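Local coordinates for odorant Binding Protein from Varroa destructor, form P2<1> (Varroa destructor, PDB 7NZA), which probably binds and carries small hydrophobic odorant molecules, using a non-classical, disulfide-linked helical fold around a wide open internal cavity, at residues 43-48 with 62-67; 73-76 with 81-84; 101-106 with 138-143; 106-111 with 127-132. All coordinates share one frame; numbering follows the deposited sequence.

Contact 1 of 4, residues 43-48 with 62-67; sequences QSLPLP and RESVTT
Leu45 meets helix 55-72 mainly at Ser64, and nearly all of the meeting is van der Waals contact. Its branch CD1 lies 3.6 Å from the backbone oxygen Ser64 O and 3.7 Å from the hydroxyl Ser64 OG. The second branch flanks the same hydroxyl, with Leu45 CD2 at 3.8 Å from Ser64 OG, so the oxygen is approached by both arms of the isopropyl fork. The truly apolar pair is looser: Leu45 CD1 stands 4.2 Å from Val65 CG2, one residue further along the helix. Leucine suits this place because its side chain points at the helix and its fork presents two methyls to Ser64; the nearest CA atoms, of Leu45 and Val65, are 7.0 Å apart.

The polar part is local to the helix. Ser64 places OG between its backbone N and carbonyl carbon (chi1 75°), and the hydroxyl is hydrogen-bonded to His61 O one turn back. A small serine lets the leucine fork close in on the helix backbone. Leu45 O is itself hydrogen-bonded to His61 NE2, and the side chain also touches Cys68, which is disulfide-bonded to Cys41 on helix 28-44.

With an alanine in place of Leu45 both methyl branches are lost, which would probably open a gap beside Ser64 and deprive Val65 CG2 of one apolar neighbour. The chemistry is weak dispersion between methyls and a serine whose hydroxyl is already bonded to His61 O, and it joins the turn after helix 28-44 to the flank of helix 55-72.

Contact 2 of 4, residues 73-76 with 81-84; sequences EGWF and VYKF
A Schellman motif ends helix 55-72 here, and the residues just beyond it, Trp75 and Phe76, pair with Tyr82 and Lys83 as the chain doubles back toward helix 84-93. Gly74 is the C-prime residue; its positive phi of 89° would jam a side chain against the preceding carbonyl, hence glycine. Phe76 and Tyr82 form a single beta bridge. Beside it Lys83 N donates to Trp75 O at 2.9 Å, and two CA-H...O contacts flank the pairing: Tyr82 CA to Trp75 O and Phe76 CA to Val81 O.

The Lys83 side chain crosses too: extended beyond CG, it runs past the backbone until NZ donates to Gly74 O at 2.9 Å, so one lysine grips two successive carbonyls, a span suited to a long amine. Lys83 also occupies the N-cap position of helix 84-93 and centres an inverse gamma turn, closed by Phe84 N to Tyr82 O.

Trp75 and Tyr82 lie side by side, their rings tilted by 17° but offset, so that only the rims meet, Trp75 CE3 and Tyr82 CE1 being 3.5 Å apart. Tyr82 holds CG anti to the backbone N (chi1 176°), which carries its ring alongside the indole. Phe76 CD1 lies 3.7 Å from Tyr82 N. Tyr82 CD2 stands 3.5 Å above the centre of the Phe84 ring.

Tyr82 OH is hydrogen-bonded to Ser7 N of the second subunit. The aromatic residues pack among three helices: Trp75 and Tyr82 on Leu70 of helix 55-72 and Ala87 of helix 84-93, Phe76 and Tyr82 on Val126 of helix 122-141.

Contact 3 of 4, residues 101-106 with 138-143; sequences EEAVLL and SQICGI. With NA (sodium ion), chain E.
The flat group that matters here is the peptide joining Ala103 to Val104, and the terminal methyl of Ile140 sits over one of its faces. Ile140 CD1 is 3.7 Å from Ala103 O, 3.8 Å from Ala103 C and 3.9 Å from Val104 N, so it rests on the peptide plane and not at its edge. The methyl gets there because CG1 stands anti to the carbonyl carbon (chi1 -70°) and the chain then runs on extended. The other branch, Ile140 CG2, meets Val104 CG2 at 4.1 Å, while Ala103 CB lies 4.0 Å from Ile140 CD1.

Two helices of an antiparallel hairpin, 98-118 and 122-141, meet in this way near the C-terminal end of the second, where Cys141 is tied to Cys21 by a disulfide. Alanine on the first helix is short enough for isoleucine to reach the backbone. Were Ile140 cut back to an alanine, the peptide face and Val104 CG2 would probably each lose an apolar neighbour and a gap would open between the helices.

Past this interface, Leu105 points away from Ile140 and its side chain packs on helix 84-93, and Leu105 O binds the sodium ion at 2.8 Å, a site completed on the protein side by Arg88.

Contact 4 of 4, residues 106-111 with 127-132; sequences LKHDAC and QLYQAC
Tyr129 is the first residue of 127-132 to engage the opposite helix substantially, reaching His108 with its hydroxyl and Cys111 with its ring. Tyr129 OH and His108 ND1 are hydrogen-bonded at 2.7 Å, and either may be the donor. The oxygen lies at the histidine's edge, in its plane, while the two rings are turned 83° to each other. Both side chains hold CG anti to the backbone N, which swings their ends toward one another. Closer to the tyrosine backbone, Tyr129 CD1 packs against Cys111 CB at 3.8 Å. A tyrosine fits because its ring packs on Cys111 CB and its hydroxyl reaches the buried imidazole; Phe84 adds an edge-to-face ring contact.

One turn later comes Cys132, whose SG is bonded to Cys111 SG at 2.1 Å, the disulfide torsion being -76°. Both CB atoms point at the opposite helix, as so short a bridge requires, and Cys111 CB and Cys132 CB are 3.7 Å apart.

The axes of the two segments pass 9.5 Å apart, with their directions at 147°. This is an antiparallel helical hairpin stapled by a disulfide, one of three cross-links in this non-classical odorant-binding fold.

Overall arrangement
Contacts 3 and 4 are successive levels of one hairpin, helices 98-118 and 122-141: they share Leu106, their centres are about 11 Å apart, and Ile140 of the former touches Lys107 of the latter. Contact 2 lies about 14 Å from contact 4, by centres, and joins it through Phe84 and Tyr82, which pack against Tyr129. Contact 1 is about 30 Å from contact 3 by centres; its Thr67 packs on Phe76 of contact 2, and Glu63 probably hydrogen-bonds Gln127 of contact 4. The sodium ion belongs to the hairpin side: Leu105 binds it, His108 approaches within about 4 Å, and Tyr82 is about 12 Å away. Contacts 1, 2 and 4 all touch the second subunit.

Contact 1 of 4, residues 43-48 with 62-67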
loop_
_atom_site.group_PDB
_atom_site.type_symbol
_atom_site.label_atom_id
_atom_site.label_comp_id
_atom_site.label_asym_id
_atom_site.label_seq_id
_atom_site.Cartn_x
_atom_site.Cartn_y
_atom_site.Cartn_z
ATOM N N GLN A 43 4.244 -1.285 17.556
ATOM C CA GLN A 43 4.102 -1.768 18.942
ATOM C C GLN A 43 4.364 -0.634 19.921
ATOM O O GLN A 43 3.666 -0.537 20.944
ATOM C CB GLN A 43 5.017 -2.891 19.232
ATOM C CG GLN A 43 4.626 -4.088 18.433
ATOM C CD GLN A 43 5.516 -5.220 18.844
ATOM O OE1 GLN A 43 6.430 -5.036 19.649
ATOM N NE2 GLN A 43 5.236 -6.379 18.292
ATOM N N SER A 44 5.272 0.253 19.589
ATOM C CA SER A 44 5.598 1.384 20.478
ATOM C C SER A 44 4.836 2.630 20.112
ATOM O O SER A 44 4.773 3.551 20.916
ATOM C CB SER A 44 7.037 1.671 20.407
ATOM O OG SER A 44 7.817 0.569 20.945
ATOM N N LEU A 45 4.362 2.705 18.872
ATOM C CA LEU A 45 3.715 3.884 18.330
ATOM C C LEU A 45 2.347 3.426 17.814
ATOM O O LEU A 45 2.090 3.377 16.608
ATOM C CB LEU A 45 4.550 4.469 17.184
ATOM C CG LEU A 45 5.977 4.856 17.531
ATOM C CD1 LEU A 45 6.840 5.051 16.299
ATOM C CD2 LEU A 45 5.978 6.113 18.370
ATOM N N PRO A 46 1.405 3.064 18.697
ATOM C CA PRO A 46 0.064 2.676 18.238
ATOM C C PRO A 46 -0.599 3.769 17.400
ATOM O O PRO A 46 -0.450 4.931 17.560
ATOM C CB PRO A 46 -0.731 2.352 19.516
ATOM C CG PRO A 46 0.348 2.118 20.588
ATOM C CD PRO A 46 1.548 2.903 20.165
ATOM N N LEU A 47 -1.397 3.328 16.443
ATOM C CA LEU A 47 -2.138 4.266 15.584
ATOM C C LEU A 47 -3.144 5.083 16.372
ATOM O O LEU A 47 -3.832 4.558 17.265
ATOM C CB LEU A 47 -2.920 3.457 14.547
ATOM C CG LEU A 47 -2.110 3.116 13.332
ATOM C CD1 LEU A 47 -2.771 1.921 12.642
ATOM C CD2 LEU A 47 -1.943 4.244 12.337
ATOM N N PRO A 48 -3.298 6.374 16.045
ATOM C CA PRO A 48 -4.324 7.168 16.689
ATOM C C PRO A 48 -5.722 6.632 16.380
ATOM O O PRO A 48 -5.938 6.009 15.350
ATOM C CB PRO A 48 -4.106 8.544 16.047
ATOM C CG PRO A 48 -2.686 8.567 15.570
ATOM C CD PRO A 48 -2.429 7.153 15.131
ATOM N N ARG A 62 2.300 9.455 11.802
ATOM C CA ARG A 62 2.883 8.910 10.578
ATOM C C ARG A 62 4.376 9.191 10.498
ATOM O O ARG A 62 5.182 8.290 10.155
ATOM C CB ARG A 62 2.056 9.385 9.390
ATOM C CG ARG A 62 2.589 8.848 8.079
ATOM C CD ARG A 62 1.766 9.298 6.897
ATOM N NE ARG A 62 1.794 10.731 6.738
ATOM C CZ ARG A 62 0.848 11.636 6.990
ATOM N NH1 ARG A 62 -0.389 11.363 7.437
ATOM N NH2 ARG A 62 1.209 12.909 6.797
ATOM N N GLU A 63 4.736 10.458 10.758
ATOM C CA GLU A 63 6.148 10.937 10.788
ATOM C C GLU A 63 6.935 10.044 11.724
ATOM O O GLU A 63 8.064 9.634 11.362
ATOM C CB GLU A 63 6.217 12.386 11.299
ATOM C CG GLU A 63 7.606 13.002 11.484
ATOM C CD GLU A 63 7.503 14.516 11.753
ATOM O OE1 GLU A 63 7.671 15.306 10.770
ATOM O OE2 GLU A 63 7.116 14.944 12.916
ATOM N N SER A 64 6.411 9.811 12.907
ATOM C CA SER A 64 7.116 9.026 13.921
ATOM C C SER A 64 7.378 7.597 13.448
ATOM O O SER A 64 8.445 7.040 13.734
ATOM C CB SER A 64 6.437 9.060 15.273
ATOM O OG SER A 64 5.235 8.258 15.366
ATOM N N VAL A 65 6.449 7.013 12.713
ATOM C CA VAL A 65 6.660 5.647 12.226
ATOM C C VAL A 65 7.717 5.651 11.148
ATOM O O VAL A 65 8.558 4.732 11.123
ATOM C CB VAL A 65 5.332 5.060 11.755
ATOM C CG1 VAL A 65 5.547 3.705 11.094
ATOM C CG2 VAL A 65 4.323 4.939 12.887
ATOM N N THR A 66 7.678 6.589 10.214
ATOM C CA THR A 66 8.717 6.665 9.165
ATOM C C THR A 66 10.093 6.832 9.805
ATOM O O THR A 66 11.057 6.166 9.398
ATOM C CB THR A 66 8.444 7.828 8.202
ATOM O OG1 THR A 66 7.130 7.583 7.657
ATOM C CG2 THR A 66 9.533 7.996 7.155
ATOM N N THR A 67 10.204 7.702 10.790
ATOM C CA THR A 67 11.497 7.948 11.483
ATOM C C THR A 67 11.935 6.694 12.227
ATOM O O THR A 67 13.095 6.364 12.164
ATOM C CB THR A 67 11.326 9.120 12.455
ATOM O OG1 THR A 67 11.114 10.304 11.660
ATOM C CG2 THR A 67 12.519 9.309 13.350
#

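Contact 2 of 4, residues 73-76 with 81-84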
loop_
_atom_site.group_PDB
_atom_site.type_symbol
_atom_site.label_atom_id
_atom_site.label_comp_id
_atom_site.label_asym_id
_atom_site.label_seq_id
_atom_site.Cartn_x
_atom_site.Cartn_y
_atom_site.Cartn_z
ATOM N N GLU A 73 16.602 0.727 11.015
ATOM C CA GLU A 73 17.412 0.122 9.951
ATOM C C GLU A 73 18.729 0.871 9.735
ATOM O O GLU A 73 19.417 0.565 8.702
ATOM C CB GLU A 73 16.593 0.092 8.667
ATOM C CG GLU A 73 15.387 -0.855 8.713
ATOM C CD GLU A 73 15.714 -2.288 8.360
ATOM O OE1 GLU A 73 14.974 -2.934 7.531
ATOM O OE2 GLU A 73 16.721 -2.760 8.874
ATOM N N GLY A 74 19.146 1.738 10.625
ATOM C CA GLY A 74 20.533 2.231 10.558
ATOM C C GLY A 74 20.736 3.460 9.711
ATOM O O GLY A 74 21.876 3.678 9.263
ATOM N N TRP A 75 19.696 4.203 9.376
ATOM C CA TRP A 75 19.806 5.332 8.409
ATOM C C TRP A 75 20.266 6.637 9.026
ATOM O O TRP A 75 20.444 7.575 8.225
ATOM C CB TRP A 75 18.523 5.484 7.595
ATOM C CG TRP A 75 18.337 4.379 6.637
ATOM C CD1 TRP A 75 17.659 3.205 6.784
ATOM C CD2 TRP A 75 18.898 4.371 5.325
ATOM N NE1 TRP A 75 17.732 2.485 5.629
ATOM C CE2 TRP A 75 18.485 3.180 4.718
ATOM C CE3 TRP A 75 19.712 5.259 4.616
ATOM C CZ2 TRP A 75 18.887 2.809 3.465
ATOM C CZ3 TRP A 75 20.069 4.908 3.346
ATOM C CH2 TRP A 75 19.662 3.710 2.773
ATOM N N PHE A 76 20.556 6.751 10.281
ATOM C CA PHE A 76 21.051 7.994 10.917
ATOM C C PHE A 76 22.390 7.700 11.545
ATOM O O PHE A 76 22.571 6.684 12.226
ATOM C CB PHE A 76 20.063 8.535 11.920
ATOM C CG PHE A 76 18.766 8.954 11.309
ATOM C CD1 PHE A 76 18.598 10.158 10.690
ATOM C CD2 PHE A 76 17.678 8.096 11.381
ATOM C CE1 PHE A 76 17.364 10.501 10.175
ATOM C CE2 PHE A 76 16.464 8.432 10.830
ATOM C CZ PHE A 76 16.280 9.677 10.311
ATOM N N VAL A 81 22.376 12.570 11.754
ATOM C CA VAL A 81 22.260 13.000 10.326
ATOM C C VAL A 81 21.888 11.801 9.432
ATOM O O VAL A 81 22.453 10.719 9.592
ATOM C CB VAL A 81 23.524 13.697 9.812
ATOM C CG1 VAL A 81 23.280 14.276 8.468
ATOM C CG2 VAL A 81 23.970 14.803 10.781
ATOM N N TYR A 82 20.941 11.985 8.535
ATOM C CA TYR A 82 20.590 10.910 7.575
ATOM C C TYR A 82 21.780 10.552 6.751
ATOM O O TYR A 82 22.548 11.430 6.289
ATOM C CB TYR A 82 19.452 11.398 6.679
ATOM C CG TYR A 82 19.068 10.411 5.597
ATOM C CD1 TYR A 82 18.399 9.225 5.847
ATOM C CD2 TYR A 82 19.322 10.727 4.294
ATOM C CE1 TYR A 82 18.030 8.371 4.812
ATOM C CE2 TYR A 82 18.972 9.901 3.279
ATOM C CZ TYR A 82 18.343 8.728 3.504
ATOM O OH TYR A 82 17.971 7.942 2.449
ATOM N N LYS A 83 21.953 9.278 6.472
ATOM C CA LYS A 83 23.084 8.714 5.726
ATOM C C LYS A 83 22.858 8.819 4.228
ATOM O O LYS A 83 22.626 7.860 3.513
ATOM C CB LYS A 83 23.370 7.276 6.144
ATOM C CG LYS A 83 23.878 7.126 7.567
ATOM C CD LYS A 83 24.170 5.674 7.949
ATOM C CE LYS A 83 24.585 5.570 9.403
ATOM N NZ LYS A 83 24.650 4.151 9.809
ATOM N N PHE A 84 23.011 10.057 3.740
ATOM C CA PHE A 84 22.855 10.326 2.279
ATOM C C PHE A 84 23.787 9.464 1.454
ATOM O O PHE A 84 23.408 8.967 0.387
ATOM C CB PHE A 84 23.107 11.806 1.990
ATOM C CG PHE A 84 22.063 12.725 2.553
ATOM C CD1 PHE A 84 20.867 12.939 1.861
ATOM C CD2 PHE A 84 22.266 13.416 3.722
ATOM C CE1 PHE A 84 19.902 13.799 2.342
ATOM C CE2 PHE A 84 21.310 14.295 4.168
ATOM C CZ PHE A 84 20.135 14.457 3.497
#

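Contact 3 of 4, residues 101-106 with 138-143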
loop_
_atom_site.group_PDB
_atom_site.type_symbol
_atom_site.label_atom_id
_atom_site.label_comp_id
_atom_site.label_asym_id
_atom_site.label_seq_id
_atom_site.Cartn_x
_atom_site.Cartn_y
_atom_site.Cartn_z
ATOM N N GLU A 101 21.000 5.602 -14.322
ATOM C CA GLU A 101 21.767 5.692 -13.091
ATOM C C GLU A 101 22.366 7.096 -13.008
ATOM O O GLU A 101 22.384 7.706 -11.932
ATOM C CB GLU A 101 22.803 4.571 -12.990
ATOM C CG GLU A 101 23.624 4.721 -11.740
ATOM C CD GLU A 101 24.771 3.745 -11.552
ATOM O OE1 GLU A 101 24.498 2.592 -11.205
ATOM O OE2 GLU A 101 25.950 4.147 -11.756
ATOM N N GLU A 102 23.064 7.555 -14.056
ATOM C CA GLU A 102 23.757 8.850 -14.004
ATOM C C GLU A 102 22.758 9.974 -13.677
ATOM O O GLU A 102 23.073 10.822 -12.832
ATOM C CB GLU A 102 24.396 9.129 -15.347
ATOM C CG GLU A 102 25.305 10.371 -15.296
ATOM C CD GLU A 102 25.997 10.713 -16.614
ATOM O OE1 GLU A 102 26.227 9.748 -17.384
ATOM O OE2 GLU A 102 26.229 11.923 -16.896
ATOM N N ALA A 103 21.604 9.947 -14.341
ATOM C CA ALA A 103 20.575 10.974 -14.084
ATOM C C ALA A 103 20.061 10.881 -12.652
ATOM O O ALA A 103 19.909 11.915 -12.000
ATOM C CB ALA A 103 19.478 10.775 -15.109
ATOM N N VAL A 104 19.783 9.695 -12.168
ATOM C CA VAL A 104 19.313 9.516 -10.773
ATOM C C VAL A 104 20.354 9.990 -9.764
ATOM O O VAL A 104 20.014 10.659 -8.767
ATOM C CB VAL A 104 18.818 8.078 -10.543
ATOM C CG1 VAL A 104 18.562 7.883 -9.059
ATOM C CG2 VAL A 104 17.597 7.747 -11.406
ATOM N N LEU A 105 21.619 9.652 -9.998
ATOM C CA LEU A 105 22.683 10.049 -9.054
ATOM C C LEU A 105 22.901 11.582 -9.082
ATOM O O LEU A 105 23.255 12.138 -8.039
ATOM C CB LEU A 105 23.949 9.280 -9.441
ATOM C CG LEU A 105 23.959 7.795 -9.040
ATOM C CD1 LEU A 105 25.256 7.189 -9.558
ATOM C CD2 LEU A 105 23.808 7.584 -7.562
ATOM N N LEU A 106 22.666 12.224 -10.187
ATOM C CA LEU A 106 22.744 13.694 -10.227
ATOM C C LEU A 106 21.604 14.288 -9.433
ATOM O O LEU A 106 21.794 15.210 -8.639
ATOM C CB LEU A 106 22.718 14.200 -11.675
ATOM C CG LEU A 106 22.933 15.699 -11.826
ATOM C CD1 LEU A 106 24.288 16.141 -11.244
ATOM C CD2 LEU A 106 22.845 16.066 -13.291
ATOM N N SER A 138 10.792 9.138 -10.368
ATOM C CA SER A 138 9.565 8.833 -11.149
ATOM C C SER A 138 9.643 9.484 -12.524
ATOM O O SER A 138 9.267 8.868 -13.557
ATOM C CB SER A 138 8.286 9.221 -10.433
ATOM O OG SER A 138 8.124 8.491 -9.273
ATOM N N GLN A 139 10.073 10.737 -12.547
ATOM C CA GLN A 139 10.196 11.462 -13.823
ATOM C C GLN A 139 11.244 10.833 -14.725
ATOM O O GLN A 139 10.979 10.633 -15.891
ATOM C CB GLN A 139 10.572 12.936 -13.604
ATOM C CG GLN A 139 9.531 13.753 -12.892
ATOM C CD GLN A 139 8.362 13.988 -13.813
ATOM O OE1 GLN A 139 8.516 14.510 -14.915
ATOM N NE2 GLN A 139 7.183 13.620 -13.380
ATOM N N ILE A 140 12.419 10.538 -14.217
ATOM C CA ILE A 140 13.526 9.984 -15.023
ATOM C C ILE A 140 13.116 8.636 -15.572
ATOM O O ILE A 140 13.368 8.292 -16.740
ATOM C CB ILE A 140 14.787 9.903 -14.186
ATOM C CG1 ILE A 140 15.327 11.290 -13.885
ATOM C CG2 ILE A 140 15.804 8.951 -14.841
ATOM C CD1 ILE A 140 16.278 11.355 -12.730
ATOM N N CYS A 141 12.453 7.842 -14.762
ATOM C CA CYS A 141 12.182 6.423 -15.100
ATOM C C CYS A 141 10.885 6.274 -15.891
ATOM O O CYS A 141 10.648 5.204 -16.424
ATOM C CB CYS A 141 12.083 5.636 -13.812
ATOM S SG CYS A 141 13.657 5.442 -12.950
ATOM N N GLY A 142 10.023 7.269 -15.858
ATOM C CA GLY A 142 8.640 7.116 -16.377
ATOM C C GLY A 142 7.781 6.205 -15.544
ATOM O O GLY A 142 6.996 5.405 -16.104
ATOM N N ILE A 143 7.939 6.244 -14.234
ATOM C CA ILE A 143 7.141 5.405 -13.323
ATOM C C ILE A 143 5.768 6.006 -13.142
ATOM O O ILE A 143 5.628 7.234 -12.999
ATOM C CB ILE A 143 7.816 5.257 -11.965
ATOM C CG1 ILE A 143 9.084 4.429 -12.134
ATOM C CG2 ILE A 143 6.886 4.712 -10.917
ATOM C CD1 ILE A 143 10.031 4.501 -10.945
HETATM NA NA NA E . 25.544 11.255 -6.679
#

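Contact 4 of 4, residues 106-111 with 127-132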
loop_
_atom_site.group_PDB
_atom_site.type_symbol
_atom_site.label_atom_id
_atom_site.label_comp_id
_atom_site.label_asym_id
_atom_site.label_seq_id
_atom_site.Cartn_x
_atom_site.Cartn_y
_atom_site.Cartn_z
ATOM N N LEU A 106 22.666 12.224 -10.187
ATOM C CA LEU A 106 22.744 13.694 -10.227
ATOM C C LEU A 106 21.604 14.288 -9.433
ATOM O O LEU A 106 21.794 15.210 -8.639
ATOM C CB LEU A 106 22.718 14.200 -11.675
ATOM C CG LEU A 106 22.933 15.699 -11.826
ATOM C CD1 LEU A 106 24.288 16.141 -11.244
ATOM C CD2 LEU A 106 22.845 16.066 -13.291
ATOM N N LYS A 107 20.393 13.711 -9.551
ATOM C CA LYS A 107 19.268 14.182 -8.723
ATOM C C LYS A 107 19.519 13.844 -7.288
ATOM O O LYS A 107 19.056 14.594 -6.402
ATOM C CB LYS A 107 17.931 13.676 -9.280
ATOM C CG LYS A 107 17.509 14.334 -10.580
ATOM C CD LYS A 107 17.347 15.820 -10.416
ATOM C CE LYS A 107 16.672 16.427 -11.639
ATOM N NZ LYS A 107 16.422 17.857 -11.378
ATOM N N HIS A 108 20.181 12.741 -6.944
ATOM C CA HIS A 108 20.541 12.506 -5.535
ATOM C C HIS A 108 21.256 13.747 -5.022
ATOM O O HIS A 108 20.992 14.191 -3.892
ATOM C CB HIS A 108 21.430 11.242 -5.410
ATOM C CG HIS A 108 22.029 11.089 -4.107
ATOM N ND1 HIS A 108 21.348 10.575 -3.049
ATOM C CD2 HIS A 108 23.260 11.452 -3.687
ATOM C CE1 HIS A 108 22.128 10.600 -1.994
ATOM N NE2 HIS A 108 23.328 11.127 -2.363
ATOM N N ASP A 109 22.269 14.222 -5.718
ATOM C CA ASP A 109 23.036 15.399 -5.253
ATOM C C ASP A 109 22.079 16.596 -5.161
ATOM O O ASP A 109 22.208 17.334 -4.159
ATOM C CB ASP A 109 24.230 15.650 -6.157
ATOM C CG ASP A 109 25.280 14.559 -6.197
ATOM O OD1 ASP A 109 25.456 13.912 -5.190
ATOM O OD2 ASP A 109 25.869 14.427 -7.305
ATOM N N ALA A 110 21.285 16.796 -6.194
ATOM C CA ALA A 110 20.407 17.985 -6.162
ATOM C C ALA A 110 19.415 17.916 -4.999
ATOM O O ALA A 110 19.159 18.912 -4.325
ATOM C CB ALA A 110 19.639 18.099 -7.471
ATOM N N CYS A 111 18.902 16.740 -4.719
ATOM C CA CYS A 111 17.900 16.540 -3.657
ATOM C C CYS A 111 18.572 16.654 -2.290
ATOM O O CYS A 111 17.993 17.266 -1.380
ATOM C CB CYS A 111 17.240 15.184 -3.793
ATOM S SG CYS A 111 16.073 15.112 -5.185
ATOM N N GLN A 127 12.929 13.854 5.139
ATOM C CA GLN A 127 11.578 13.927 4.554
ATOM C C GLN A 127 11.606 14.612 3.199
ATOM O O GLN A 127 11.041 14.139 2.222
ATOM C CB GLN A 127 10.618 14.651 5.525
ATOM C CG GLN A 127 10.332 13.829 6.820
ATOM C CD GLN A 127 9.599 14.613 7.880
ATOM O OE1 GLN A 127 9.571 15.849 7.836
ATOM N NE2 GLN A 127 9.049 13.915 8.871
ATOM N N LEU A 128 12.277 15.761 3.117
ATOM C CA LEU A 128 12.303 16.470 1.812
ATOM C C LEU A 128 13.162 15.674 0.815
ATOM O O LEU A 128 12.746 15.558 -0.323
ATOM C CB LEU A 128 12.768 17.917 1.968
ATOM C CG LEU A 128 12.830 18.711 0.662
ATOM C CD1 LEU A 128 11.492 18.735 -0.069
ATOM C CD2 LEU A 128 13.285 20.147 0.934
ATOM N N TYR A 129 14.284 15.099 1.232
ATOM C CA TYR A 129 15.114 14.293 0.311
ATOM C C TYR A 129 14.280 13.150 -0.271
ATOM O O TYR A 129 14.298 12.934 -1.486
ATOM C CB TYR A 129 16.311 13.714 1.052
ATOM C CG TYR A 129 17.068 12.695 0.262
ATOM C CD1 TYR A 129 17.960 13.077 -0.724
ATOM C CD2 TYR A 129 16.836 11.338 0.440
ATOM C CE1 TYR A 129 18.635 12.143 -1.475
ATOM C CE2 TYR A 129 17.501 10.370 -0.293
ATOM C CZ TYR A 129 18.409 10.790 -1.283
ATOM O OH TYR A 129 18.989 9.817 -2.014
ATOM N N GLN A 130 13.520 12.438 0.563
ATOM C CA GLN A 130 12.778 11.250 0.065
ATOM C C GLN A 130 11.690 11.726 -0.883
ATOM O O GLN A 130 11.431 11.095 -1.942
ATOM C CB GLN A 130 12.218 10.450 1.194
ATOM C CG GLN A 130 13.264 9.674 1.935
ATOM C CD GLN A 130 12.717 8.712 2.940
ATOM O OE1 GLN A 130 11.838 9.067 3.735
ATOM N NE2 GLN A 130 13.160 7.469 2.951
ATOM N N ALA A 131 10.992 12.830 -0.569
ATOM C CA ALA A 131 9.956 13.336 -1.469
ATOM C C ALA A 131 10.567 13.770 -2.793
ATOM O O ALA A 131 10.026 13.528 -3.866
ATOM C CB ALA A 131 9.189 14.477 -0.818
ATOM N N CYS A 132 11.671 14.467 -2.719
ATOM C CA CYS A 132 12.434 14.953 -3.898
ATOM C C CYS A 132 12.864 13.783 -4.787
ATOM O O CYS A 132 12.713 13.834 -6.012
ATOM C CB CYS A 132 13.630 15.782 -3.459
ATOM S SG CYS A 132 14.662 16.536 -4.729
#